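Local atomic coordinates of 2-hydroxyisocaproyl-CoA dehydratase activator (Clostridium difficile, PDB entry 4EHU), a protein that passes one electron from its [4Fe-4S] cluster to (R)-2-hydroxyisocaproyl-CoA dehydratase as it hydrolyses ATP, activating that enzyme for leucine fermentation. Residues 206-211 with 231-236; 189-194 with 226-231; 118-123 with 201-206; 58-63 with 72-77. One frame throughout, in Å; residues are numbered along the deposited sequence.

Interaction 1 (206-211 with 231-236); sequences VQRNVV and NTEIIV
Val211 and Ile235 form the close part of this contact, a parallel beta bridge at the edge of a sheet. Ile235 N donates to Val210 O at 2.8 Å in an almost straight bond (176°), and Ile235 O receives a CA-H...O contact from Val211 CA at 3.2 Å. Beside this bond Val210 CG1 meets Ile234 CG1 at 4.1 Å, the two side chains crossing at a slant, while Val210 CG2 touches Thr232 CG2. Ile235 CD1 lies against Asn209 CG at 3.8 Å; Asn209 follows a cis peptide, and its ND2 is hydrogen-bonded to Pro92 O.

Before the paired residues the two chains are loops, and a water takes the place of a direct backbone bond: it accepts from Val210 N and donates to Glu233 O at 2.7 Å. Further out, Arg208 NH2 and Glu233 OE1 make only a long salt bridge of 3.7 Å, with guanidinium and carboxylate planes 57° apart.

The contact closes the beta-alpha-beta unit of strand 210-213, helix 220-230 and strand 234-235. Val210 and Ile234 pack on that helix through Ile230, Met226 and Ala227, Val211 and Ile235 touch Ile91, and strand 96-100 pairs with strand 210-213 on its other edge.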
loop_
_atom_site.group_PDB
_atom_site.type_symbol
_atom_site.label_atom_id
_atom_site.label_comp_id
_atom_site.label_asym_id
_atom_site.label_seq_id
_atom_site.Cartn_x
_atom_site.Cartn_y
_atom_site.Cartn_z
ATOM N N VAL A 206 20.763 7.713 13.129
ATOM C CA VAL A 206 20.126 8.033 14.406
ATOM C C VAL A 206 21.022 8.952 15.237
ATOM O O VAL A 206 22.239 8.768 15.299
ATOM C CB VAL A 206 19.755 6.754 15.196
ATOM C CG1 VAL A 206 20.997 6.053 15.680
ATOM C CG2 VAL A 206 18.827 7.100 16.358
ATOM N N GLN A 207 20.428 9.974 15.846
ATOM C CA GLN A 207 21.176 10.810 16.777
ATOM C C GLN A 207 20.305 11.137 17.975
ATOM O O GLN A 207 19.189 11.608 17.819
ATOM C CB GLN A 207 21.654 12.098 16.103
ATOM C CG GLN A 207 22.748 12.799 16.879
ATOM C CD GLN A 207 23.352 13.952 16.116
ATOM O OE1 GLN A 207 22.905 14.286 15.021
ATOM N NE2 GLN A 207 24.378 14.569 16.689
ATOM N N ARG A 208 20.813 10.879 19.175
ATOM C CA ARG A 208 20.065 11.186 20.394
ATOM C C ARG A 208 20.016 12.699 20.646
ATOM O O ARG A 208 20.940 13.416 20.281
ATOM C CB ARG A 208 20.704 10.485 21.590
ATOM C CG ARG A 208 20.832 8.998 21.401
ATOM C CD ARG A 208 21.410 8.331 22.638
ATOM N NE ARG A 208 20.427 8.249 23.714
ATOM C CZ ARG A 208 20.667 7.708 24.904
ATOM N NH1 ARG A 208 21.863 7.206 25.173
ATOM N NH2 ARG A 208 19.714 7.670 25.826
ATOM N N ASN A 209 18.953 13.184 21.282
ATOM C CA ASN A 209 17.853 12.354 21.748
ATOM C C ASN A 209 16.899 12.074 20.605
ATOM O O ASN A 209 16.683 12.938 19.748
ATOM C CB ASN A 209 17.074 13.063 22.849
ATOM C CG ASN A 209 17.829 13.105 24.169
ATOM O OD1 ASN A 209 18.487 12.137 24.541
ATOM N ND2 ASN A 209 17.724 14.218 24.880
ATOM N N VAL A 210 16.336 10.867 20.602
ATOM C CA VAL A 210 15.369 10.453 19.593
ATOM C C VAL A 210 14.001 10.578 20.218
ATOM O O VAL A 210 13.749 10.020 21.297
ATOM C CB VAL A 210 15.606 8.995 19.156
ATOM C CG1 VAL A 210 14.586 8.572 18.115
ATOM C CG2 VAL A 210 17.027 8.832 18.641
ATOM N N VAL A 211 13.118 11.318 19.563
ATOM C CA VAL A 211 11.790 11.544 20.088
ATOM C C VAL A 211 10.752 11.077 19.091
ATOM O O VAL A 211 10.851 11.385 17.909
ATOM C CB VAL A 211 11.558 13.043 20.371
ATOM C CG1 VAL A 211 10.099 13.296 20.795
ATOM C CG2 VAL A 211 12.565 13.540 21.447
ATOM N N ASN A 231 17.755 0.261 17.943
ATOM C CA ASN A 231 18.750 -0.004 18.985
ATOM C C ASN A 231 19.118 1.271 19.752
ATOM O O ASN A 231 20.279 1.498 20.086
ATOM C CB ASN A 231 20.015 -0.614 18.360
ATOM C CG ASN A 231 20.963 -1.211 19.402
ATOM O OD1 ASN A 231 20.536 -1.672 20.465
ATOM N ND2 ASN A 231 22.257 -1.203 19.096
ATOM N N THR A 232 18.119 2.105 20.026
ATOM C CA THR A 232 18.323 3.383 20.712
ATOM C C THR A 232 17.108 3.652 21.584
ATOM O O THR A 232 15.986 3.299 21.191
ATOM C CB THR A 232 18.458 4.527 19.677
ATOM O OG1 THR A 232 19.471 4.185 18.723
ATOM C CG2 THR A 232 18.802 5.832 20.337
ATOM N N GLU A 233 17.322 4.266 22.748
ATOM C CA GLU A 233 16.209 4.720 23.587
ATOM C C GLU A 233 15.411 5.771 22.831
ATOM O O GLU A 233 15.980 6.592 22.115
ATOM C CB GLU A 233 16.704 5.333 24.899
ATOM C CG GLU A 233 17.368 4.330 25.830
ATOM C CD GLU A 233 17.280 4.743 27.287
ATOM O OE1 GLU A 233 16.915 5.906 27.558
ATOM O OE2 GLU A 233 17.566 3.901 28.162
ATOM N N ILE A 234 14.093 5.724 22.986
ATOM C CA ILE A 234 13.214 6.722 22.393
ATOM C C ILE A 234 12.412 7.412 23.471
ATOM O O ILE A 234 11.844 6.759 24.364
ATOM C CB ILE A 234 12.250 6.068 21.393
ATOM C CG1 ILE A 234 13.048 5.476 20.246
ATOM C CG2 ILE A 234 11.245 7.115 20.859
ATOM C CD1 ILE A 234 12.178 4.803 19.180
ATOM N N ILE A 235 12.374 8.736 23.410
ATOM C CA ILE A 235 11.608 9.526 24.350
ATOM C C ILE A 235 10.281 9.854 23.699
ATOM O O ILE A 235 10.235 10.193 22.515
ATOM C CB ILE A 235 12.341 10.832 24.706
ATOM C CG1 ILE A 235 13.677 10.514 25.383
ATOM C CG2 ILE A 235 11.466 11.710 25.607
ATOM C CD1 ILE A 235 14.583 11.737 25.548
ATOM N N VAL A 236 9.198 9.724 24.450
ATOM C CA VAL A 236 7.884 10.094 23.966
ATOM C C VAL A 236 7.321 11.173 24.912
ATOM O O VAL A 236 7.278 10.978 26.125
ATOM C CB VAL A 236 6.920 8.885 23.921
ATOM C CG1 VAL A 236 5.567 9.295 23.332
ATOM C CG2 VAL A 236 7.511 7.740 23.085
HETATM O O HOH W 1 17.249 8.982 22.516
#

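Interaction 2 (189-194 with 226-231)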
loop_
_atom_site.group_PDB
_atom_site.type_symbol
_atom_site.label_atom_id
_atom_site.label_comp_id
_atom_site.label_asym_id
_atom_site.label_seq_id
_atom_site.Cartn_x
_atom_site.Cartn_y
_atom_site.Cartn_z
ATOM N N ILE A 189 2.420 -7.178 13.826
ATOM C CA ILE A 189 1.931 -5.960 13.174
ATOM C C ILE A 189 2.804 -4.752 13.566
ATOM O O ILE A 189 3.170 -3.940 12.727
ATOM C CB ILE A 189 0.458 -5.735 13.576
ATOM C CG1 ILE A 189 -0.454 -6.679 12.765
ATOM C CG2 ILE A 189 0.057 -4.267 13.407
ATOM C CD1 ILE A 189 -1.854 -6.819 13.400
ATOM N N HIS A 190 3.176 -4.660 14.843
ATOM C CA HIS A 190 4.017 -3.581 15.303
ATOM C C HIS A 190 5.401 -3.667 14.703
ATOM O O HIS A 190 5.990 -2.659 14.314
ATOM C CB HIS A 190 4.091 -3.589 16.829
ATOM C CG HIS A 190 2.812 -3.205 17.482
ATOM N ND1 HIS A 190 2.541 -3.493 18.803
ATOM C CD2 HIS A 190 1.754 -2.505 17.020
ATOM C CE1 HIS A 190 1.341 -3.028 19.107
ATOM N NE2 HIS A 190 0.844 -2.427 18.042
ATOM N N THR A 191 5.925 -4.873 14.607
ATOM C CA THR A 191 7.242 -5.040 14.051
ATOM C C THR A 191 7.233 -4.628 12.570
ATOM O O THR A 191 8.161 -3.995 12.118
ATOM C CB THR A 191 7.711 -6.484 14.227
ATOM O OG1 THR A 191 7.985 -6.678 15.617
ATOM C CG2 THR A 191 8.984 -6.748 13.389
ATOM N N SER A 192 6.168 -4.944 11.846
ATOM C CA SER A 192 6.050 -4.480 10.451
ATOM C C SER A 192 6.210 -2.965 10.334
ATOM O O SER A 192 6.984 -2.472 9.513
ATOM C CB SER A 192 4.702 -4.892 9.876
ATOM O OG SER A 192 4.668 -6.291 9.680
ATOM N N VAL A 193 5.491 -2.221 11.166
ATOM C CA VAL A 193 5.530 -0.762 11.078
ATOM C C VAL A 193 6.930 -0.302 11.454
ATOM O O VAL A 193 7.533 0.525 10.765
ATOM C CB VAL A 193 4.501 -0.143 12.020
ATOM C CG1 VAL A 193 4.737 1.391 12.175
ATOM C CG2 VAL A 193 3.098 -0.463 11.509
ATOM N N ALA A 194 7.459 -0.874 12.535
ATOM C CA ALA A 194 8.734 -0.432 13.065
ATOM C C ALA A 194 9.869 -0.701 12.093
ATOM O O ALA A 194 10.782 0.109 11.982
ATOM C CB ALA A 194 9.009 -1.104 14.450
ATOM N N MET A 226 10.016 0.162 17.822
ATOM C CA MET A 226 10.954 1.102 17.222
ATOM C C MET A 226 12.262 1.181 17.971
ATOM O O MET A 226 13.318 1.168 17.352
ATOM C CB MET A 226 10.348 2.511 17.148
ATOM C CG MET A 226 9.387 2.616 16.003
ATOM S SD MET A 226 10.196 2.643 14.355
ATOM C CE MET A 226 11.252 4.061 14.442
ATOM N N ALA A 227 12.208 1.273 19.298
ATOM C CA ALA A 227 13.430 1.414 20.072
ATOM C C ALA A 227 14.285 0.167 19.859
ATOM O O ALA A 227 15.507 0.243 19.795
ATOM C CB ALA A 227 13.112 1.611 21.545
ATOM N N ARG A 228 13.619 -0.982 19.744
ATOM C CA ARG A 228 14.316 -2.233 19.464
ATOM C C ARG A 228 14.995 -2.171 18.085
ATOM O O ARG A 228 16.192 -2.467 17.958
ATOM C CB ARG A 228 13.329 -3.406 19.522
ATOM C CG ARG A 228 13.959 -4.778 19.244
ATOM C CD ARG A 228 12.887 -5.846 19.050
ATOM N NE ARG A 228 12.191 -5.621 17.777
ATOM C CZ ARG A 228 10.872 -5.650 17.603
ATOM N NH1 ARG A 228 10.065 -5.905 18.625
ATOM N NH2 ARG A 228 10.349 -5.398 16.394
ATOM N N GLU A 229 14.234 -1.761 17.070
ATOM C CA GLU A 229 14.735 -1.812 15.711
ATOM C C GLU A 229 15.863 -0.816 15.492
ATOM O O GLU A 229 16.797 -1.113 14.738
ATOM C CB GLU A 229 13.613 -1.585 14.697
ATOM C CG GLU A 229 12.595 -2.702 14.647
ATOM C CD GLU A 229 13.184 -4.043 14.217
ATOM O OE1 GLU A 229 14.126 -4.057 13.377
ATOM O OE2 GLU A 229 12.687 -5.084 14.707
ATOM N N ILE A 230 15.793 0.356 16.123
ATOM C CA ILE A 230 16.881 1.323 15.954
ATOM C C ILE A 230 17.946 1.195 17.014
ATOM O O ILE A 230 18.943 1.924 16.991
ATOM C CB ILE A 230 16.372 2.788 15.869
ATOM C CG1 ILE A 230 15.874 3.269 17.235
ATOM C CG2 ILE A 230 15.303 2.888 14.794
ATOM C CD1 ILE A 230 15.461 4.795 17.215
ATOM N N ASN A 231 17.755 0.261 17.943
ATOM C CA ASN A 231 18.750 -0.004 18.985
ATOM C C ASN A 231 19.118 1.271 19.752
ATOM O O ASN A 231 20.279 1.498 20.086
ATOM C CB ASN A 231 20.015 -0.614 18.360
ATOM C CG ASN A 231 20.963 -1.211 19.402
ATOM O OD1 ASN A 231 20.536 -1.672 20.465
ATOM N ND2 ASN A 231 22.257 -1.203 19.096
HETATM O O HOH W 2 7.053 -6.010 18.338
#
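Thr191 opens the contact by accepting a hydrogen bond at OG1 from Arg228 NH2, 2.8 Å away. The bond is bent, with 138° at the hydrogen, and OG1 stands tilted from the guanidinium plane. The Thr191 hydroxyl lies beside the backbone nitrogen, anti to the carbonyl carbon (chi1 -71°), and also has hydrogen bonds with Ala187 O and Glu157 OE1. A water completes a small ring here, donating to Thr191 OG1 and accepting from Arg228 NH1 at 3.0 Å. The arginine is steadied from its own helix: NE and NH2 both donate to the single oxygen Glu229 OE2, a side-on grip in which NH2 lies 2.9 Å from OE2 and meets its anti lone pair. Glu229 OE1 has a second cation, Lys195, so the carboxylate is held from both oxygens.

One turn on, Ala194 brings the helices together, its CA 5.0 Å from that of Met226. The small CB points at the partner helix and rests on Met226 N at 3.7 Å and on Glu229 CG at 3.9 Å. Met226, bent at chi2, lays SD against Ala194 O at 3.5 Å.

The axes of the short segments 189-194 and 226-230 approach to 9.6 Å and cross at -51°. Helix 182-204 packs on helix 220-230, which Ala194 meets again at Ala225, and also on helix 130-140, whose Leu133, Met136 and Phe132 touch Ile189, Ser192 and Val193.

Interaction 3 (118-123 with 201-206)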
loop_
_atom_site.group_PDB
_atom_site.type_symbol
_atom_site.label_atom_id
_atom_site.label_comp_id
_atom_site.label_asym_id
_atom_site.label_seq_id
_atom_site.Cartn_x
_atom_site.Cartn_y
_atom_site.Cartn_z
ATOM N N ASN A 118 18.261 17.408 7.891
ATOM C CA ASN A 118 17.958 16.368 6.926
ATOM C C ASN A 118 16.547 15.873 7.199
ATOM O O ASN A 118 15.981 16.149 8.248
ATOM C CB ASN A 118 18.995 15.245 7.009
ATOM C CG ASN A 118 19.038 14.392 5.750
ATOM O OD1 ASN A 118 18.197 14.533 4.860
ATOM N ND2 ASN A 118 20.005 13.481 5.683
ATOM N N PHE A 119 15.963 15.159 6.257
ATOM C CA PHE A 119 14.552 14.842 6.331
ATOM C C PHE A 119 14.283 13.695 5.384
ATOM O O PHE A 119 14.751 13.716 4.250
ATOM C CB PHE A 119 13.724 16.071 5.916
ATOM C CG PHE A 119 12.255 15.800 5.793
ATOM C CD1 PHE A 119 11.471 15.632 6.927
ATOM C CD2 PHE A 119 11.654 15.710 4.549
ATOM C CE1 PHE A 119 10.113 15.400 6.821
ATOM C CE2 PHE A 119 10.299 15.476 4.444
ATOM C CZ PHE A 119 9.525 15.318 5.584
ATOM N N LEU A 120 13.533 12.700 5.836
ATOM C CA LEU A 120 13.055 11.659 4.949
ATOM C C LEU A 120 11.620 11.405 5.285
ATOM O O LEU A 120 11.220 11.468 6.455
ATOM C CB LEU A 120 13.840 10.356 5.136
ATOM C CG LEU A 120 15.226 10.267 4.523
ATOM C CD1 LEU A 120 15.880 8.951 5.004
ATOM C CD2 LEU A 120 15.141 10.276 2.997
ATOM N N MET A 121 10.834 11.106 4.275
ATOM C CA MET A 121 9.440 10.848 4.513
ATOM C C MET A 121 8.966 9.732 3.629
ATOM O O MET A 121 9.258 9.709 2.425
ATOM C CB MET A 121 8.623 12.088 4.219
ATOM C CG MET A 121 7.140 11.810 4.235
ATOM S SD MET A 121 6.218 13.348 4.159
ATOM C CE MET A 121 6.740 14.032 2.587
ATOM N N ASN A 122 8.243 8.799 4.230
ATOM C CA ASN A 122 7.524 7.808 3.458
ATOM C C ASN A 122 6.116 8.364 3.328
ATOM O O ASN A 122 5.405 8.491 4.339
ATOM C CB ASN A 122 7.465 6.439 4.173
ATOM C CG ASN A 122 8.803 5.653 4.143
ATOM O OD1 ASN A 122 9.656 5.876 3.281
ATOM N ND2 ASN A 122 8.955 4.685 5.075
ATOM N N ASP A 123 5.690 8.709 2.104
ATOM C CA ASP A 123 4.382 9.356 1.970
ATOM C C ASP A 123 3.448 8.774 0.901
ATOM O O ASP A 123 2.320 9.238 0.720
ATOM C CB ASP A 123 4.558 10.849 1.709
ATOM C CG ASP A 123 5.322 11.145 0.412
ATOM O OD1 ASP A 123 6.106 10.292 -0.068
ATOM O OD2 ASP A 123 5.154 12.261 -0.091
ATOM N N VAL A 201 14.923 5.954 9.586
ATOM C CA VAL A 201 15.786 6.472 10.626
ATOM C C VAL A 201 17.239 6.081 10.400
ATOM O O VAL A 201 18.141 6.895 10.550
ATOM C CB VAL A 201 15.341 5.932 12.016
ATOM C CG1 VAL A 201 16.305 6.378 13.088
ATOM C CG2 VAL A 201 13.938 6.410 12.315
ATOM N N LYS A 202 17.477 4.813 10.065
ATOM C CA LYS A 202 18.835 4.341 9.836
ATOM C C LYS A 202 19.483 5.039 8.633
ATOM O O LYS A 202 20.674 5.338 8.635
ATOM C CB LYS A 202 18.817 2.822 9.670
ATOM C CG LYS A 202 18.426 2.119 10.987
ATOM C CD LYS A 202 18.350 0.589 10.829
ATOM C CE LYS A 202 17.983 -0.081 12.150
ATOM N NZ LYS A 202 17.887 -1.569 12.086
ATOM N N ARG A 203 18.689 5.319 7.615
ATOM C CA ARG A 203 19.193 6.066 6.453
ATOM C C ARG A 203 19.666 7.470 6.841
ATOM O O ARG A 203 20.713 7.936 6.369
ATOM C CB ARG A 203 18.125 6.098 5.354
ATOM C CG ARG A 203 17.976 4.782 4.587
ATOM C CD ARG A 203 16.705 4.756 3.725
ATOM N NE ARG A 203 16.722 5.785 2.684
ATOM C CZ ARG A 203 15.652 6.188 2.001
ATOM N NH1 ARG A 203 15.764 7.139 1.072
ATOM N NH2 ARG A 203 14.466 5.649 2.247
ATOM N N ILE A 204 18.912 8.149 7.701
ATOM C CA ILE A 204 19.267 9.501 8.127
ATOM C C ILE A 204 20.388 9.482 9.154
ATOM O O ILE A 204 21.092 10.479 9.339
ATOM C CB ILE A 204 18.055 10.227 8.718
ATOM C CG1 ILE A 204 17.200 10.802 7.594
ATOM C CG2 ILE A 204 18.499 11.365 9.614
ATOM C CD1 ILE A 204 15.969 11.520 8.065
ATOM N N GLY A 205 20.545 8.348 9.833
ATOM C CA GLY A 205 21.531 8.243 10.892
ATOM C C GLY A 205 20.943 8.668 12.222
ATOM O O GLY A 205 20.657 9.846 12.439
ATOM N N VAL A 206 20.763 7.713 13.129
ATOM C CA VAL A 206 20.126 8.033 14.406
ATOM C C VAL A 206 21.022 8.952 15.237
ATOM O O VAL A 206 22.239 8.768 15.299
ATOM C CB VAL A 206 19.755 6.754 15.196
ATOM C CG1 VAL A 206 20.997 6.053 15.680
ATOM C CG2 VAL A 206 18.827 7.100 16.358
HETATM O O HOH W 3 22.060 12.395 7.762
#
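Leu120 on edge strand 116-122 packs against Arg203 and Ile204 in the last turn of helix 182-204, a mainly apolar strand-to-helix contact near the surface of the actin-like ATPase fold. Leu120 and Ile204 run alongside each other with their tips pointing opposite ways. Leu120 CD1 comes to 3.4 Å from Ile204 CG1, tighter than usual for two carbons, while Ile204 CD1 touches Leu120 N at 3.5 Å. That approach begins with Ile204 CG1 anti to the carbonyl carbon (chi1 -82°). The same isoleucine also lies on Val107 and Lys109 of strand 105-110, so it spans two strands of the sheet.

Arg203 crosses Leu120 at about a right angle. Its CB is 3.6 Å from Leu120 CD1, and its chain then bends at chi3 (63°), which turns NE toward Leu120. The guanidinium lies with Leu120 CD1 4.0 Å above one face, offset toward the rim, and Leu120 CD2 is 3.7 Å from Arg203 NH1.

At the outer end a single water joins the two elements, accepting from Asn118 ND2 and donating to Ile204 O at 2.7 Å, just before Gly205 leaves the helix with positive phi.

No direct hydrogen bond links the segments. Cohesion therefore probably rests mainly on van der Waals contact and the burial of apolar surface, with the methylenes of Arg203 and one face of its guanidinium adding to it and one water tying the helix's closing carbonyl to the strand.

Interaction 4 (58-63 with 72-77)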
loop_
_atom_site.group_PDB
_atom_site.type_symbol
_atom_site.label_atom_id
_atom_site.label_comp_id
_atom_site.label_asym_id
_atom_site.label_seq_id
_atom_site.Cartn_x
_atom_site.Cartn_y
_atom_site.Cartn_z
ATOM N N LYS A 58 -4.928 36.019 20.666
ATOM C CA LYS A 58 -4.186 37.096 20.009
ATOM C C LYS A 58 -3.649 36.699 18.630
ATOM O O LYS A 58 -3.732 37.497 17.697
ATOM C CB LYS A 58 -3.044 37.584 20.905
ATOM C CG LYS A 58 -2.168 38.653 20.278
ATOM C CD LYS A 58 -2.322 39.985 20.998
ATOM C CE LYS A 58 -1.506 41.091 20.337
ATOM N NZ LYS A 58 -0.034 40.900 20.493
ATOM N N LYS A 59 -3.089 35.483 18.518
ATOM C CA LYS A 59 -2.638 34.925 17.243
ATOM C C LYS A 59 -2.999 33.443 17.145
ATOM O O LYS A 59 -2.990 32.715 18.150
ATOM C CB LYS A 59 -1.120 35.050 17.073
ATOM C CG LYS A 59 -0.596 36.486 17.063
ATOM C CD LYS A 59 -0.933 37.220 15.781
ATOM C CE LYS A 59 -0.233 38.577 15.745
ATOM N NZ LYS A 59 -0.533 39.374 14.518
ATOM N N VAL A 60 -3.313 33.022 15.930
ATOM C CA VAL A 60 -3.616 31.637 15.618
ATOM C C VAL A 60 -2.704 31.177 14.497
ATOM O O VAL A 60 -2.573 31.861 13.490
ATOM C CB VAL A 60 -5.074 31.480 15.134
ATOM C CG1 VAL A 60 -5.363 30.021 14.772
ATOM C CG2 VAL A 60 -6.045 31.986 16.193
ATOM N N VAL A 61 -2.069 30.022 14.668
ATOM C CA VAL A 61 -1.298 29.417 13.579
ATOM C C VAL A 61 -1.863 28.041 13.271
ATOM O O VAL A 61 -2.201 27.283 14.178
ATOM C CB VAL A 61 0.202 29.293 13.928
ATOM C CG1 VAL A 61 0.926 28.378 12.925
ATOM C CG2 VAL A 61 0.855 30.679 13.992
ATOM N N VAL A 62 -1.966 27.721 11.983
ATOM C CA VAL A 62 -2.431 26.405 11.567
ATOM C C VAL A 62 -1.336 25.677 10.802
ATOM O O VAL A 62 -0.563 26.280 10.057
ATOM C CB VAL A 62 -3.709 26.511 10.706
ATOM C CG1 VAL A 62 -3.415 27.229 9.397
ATOM C CG2 VAL A 62 -4.293 25.135 10.442
ATOM N N THR A 63 -1.283 24.372 11.004
ATOM C CA THR A 63 -0.280 23.530 10.370
ATOM C C THR A 63 -0.948 22.243 9.914
ATOM O O THR A 63 -2.143 22.059 10.114
ATOM C CB THR A 63 0.883 23.244 11.347
ATOM O OG1 THR A 63 1.981 22.624 10.657
ATOM C CG2 THR A 63 0.437 22.356 12.490
ATOM N N ASP A 72 -8.849 30.959 8.673
ATOM C CA ASP A 72 -8.997 31.832 9.839
ATOM C C ASP A 72 -7.762 31.863 10.743
ATOM O O ASP A 72 -7.879 32.088 11.951
ATOM C CB ASP A 72 -10.219 31.412 10.658
ATOM C CG ASP A 72 -11.530 31.746 9.965
ATOM O OD1 ASP A 72 -11.697 32.906 9.528
ATOM O OD2 ASP A 72 -12.388 30.846 9.852
ATOM N N ALA A 73 -6.585 31.652 10.163
ATOM C CA ALA A 73 -5.340 31.698 10.928
ATOM C C ALA A 73 -4.519 32.913 10.517
ATOM O O ALA A 73 -4.686 33.434 9.416
ATOM C CB ALA A 73 -4.524 30.403 10.719
ATOM N N ASP A 74 -3.638 33.354 11.411
ATOM C CA ASP A 74 -2.696 34.426 11.119
ATOM C C ASP A 74 -1.520 33.957 10.260
ATOM O O ASP A 74 -1.021 34.708 9.418
ATOM C CB ASP A 74 -2.181 35.049 12.409
ATOM C CG ASP A 74 -3.275 35.749 13.193
ATOM O OD1 ASP A 74 -3.686 36.847 12.777
ATOM O OD2 ASP A 74 -3.728 35.213 14.223
ATOM N N LYS A 75 -1.065 32.728 10.486
ATOM C CA LYS A 75 -0.056 32.121 9.634
ATOM C C LYS A 75 -0.423 30.662 9.411
ATOM O O LYS A 75 -1.074 30.030 10.256
ATOM C CB LYS A 75 1.338 32.186 10.273
ATOM C CG LYS A 75 1.908 33.567 10.457
ATOM C CD LYS A 75 2.337 34.175 9.146
ATOM C CE LYS A 75 2.778 35.621 9.345
ATOM N NZ LYS A 75 3.222 36.262 8.078
ATOM N N GLN A 76 -0.020 30.138 8.265
ATOM C CA GLN A 76 -0.051 28.708 8.021
ATOM C C GLN A 76 1.395 28.271 7.904
ATOM O O GLN A 76 2.119 28.779 7.058
ATOM C CB GLN A 76 -0.801 28.417 6.724
ATOM C CG GLN A 76 -2.222 28.925 6.738
ATOM C CD GLN A 76 -2.660 29.448 5.388
ATOM O OE1 GLN A 76 -1.896 30.111 4.682
ATOM N NE2 GLN A 76 -3.892 29.142 5.013
ATOM N N ILE A 77 1.820 27.312 8.721
ATOM C CA ILE A 77 3.248 26.985 8.798
ATOM C C ILE A 77 3.461 25.501 8.643
ATOM O O ILE A 77 2.661 24.714 9.112
ATOM C CB ILE A 77 3.869 27.458 10.140
ATOM C CG1 ILE A 77 3.796 28.989 10.247
ATOM C CG2 ILE A 77 5.317 27.030 10.256
ATOM C CD1 ILE A 77 4.207 29.504 11.623
HETATM O O HOH W 4 -5.798 36.257 15.472
HETATM O O HOH W 5 -3.486 39.352 14.439
#
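Val62 and the backbone around it carry the ladder that ties strand 57-63 to the short strand 75-76. The latter is outermost of five in one of the two sheets of the actin-like fold; strand 2-8 pairs with the other edge of strand 57-63. Val62 N donates to Lys75 O at 3.0 Å, and Val62 O receives Ile77 N at 2.9 Å; together they make the parallel pattern in which one residue bonds to both neighbours of its partner, Gln76. Earlier, Val60 O is shared: Asp74 N binds it at 2.8 Å, with only a weak, long bond from Lys75 N.

Side chains extend the ladder at both ends. Asp74 OD2 takes the N-H of Val60 on its anti lone pair at 2.8 Å, standing in for a backbone carbonyl. At the far end Thr63 OG1, anti to its own backbone nitrogen (chi1 -170°), donates to Ile77 O at 2.7 Å.

Apolar contacts line the two faces. On one, Val62 CG1 touches both Ala73 CB at 3.6 Å and Gln76 CG at 3.4 Å, the valine and glutamine side by side and pointing the same way; Gln76 NE2 turns to Tyr70 O. On the other, Val61 CG1 meets Ile77 CD1 at 3.7 Å, both covered by helix 243-261.

Charge enters through water. Lys59 crosses Asp74 at about a right angle, and one water links Lys59 NZ with Asp74 OD1, while a second donates to OD2 and Lys58 O.

With a backbone N-H and two waters donating to it and a lysine nearby, the Asp74 carboxylate would probably be favoured in its charged form.

Interaction 4 comes first along the chain and stands apart, 28 to 35 Å between centres from the others. It joins the last two strands of one five-stranded sheet, 57-63 and 75-76, as interaction 1 joins the last two, 210-213 and 234-235, of the second: matching 3-2-1-4-5 sheets, the doubled core of the actin fold, around the nucleotide. Interactions 1, 2 and 3 cluster within 13 to 15 Å of one another. Interaction 3 closes before interaction 1 opens, while interaction 2 alternates with both; interactions 2 and 3 use successive parts of helix 182-204, and 1 and 2 share Asn231. Interaction 3 reaches the opposite edge strand, 116-122, of the sheet that interaction 1 completes.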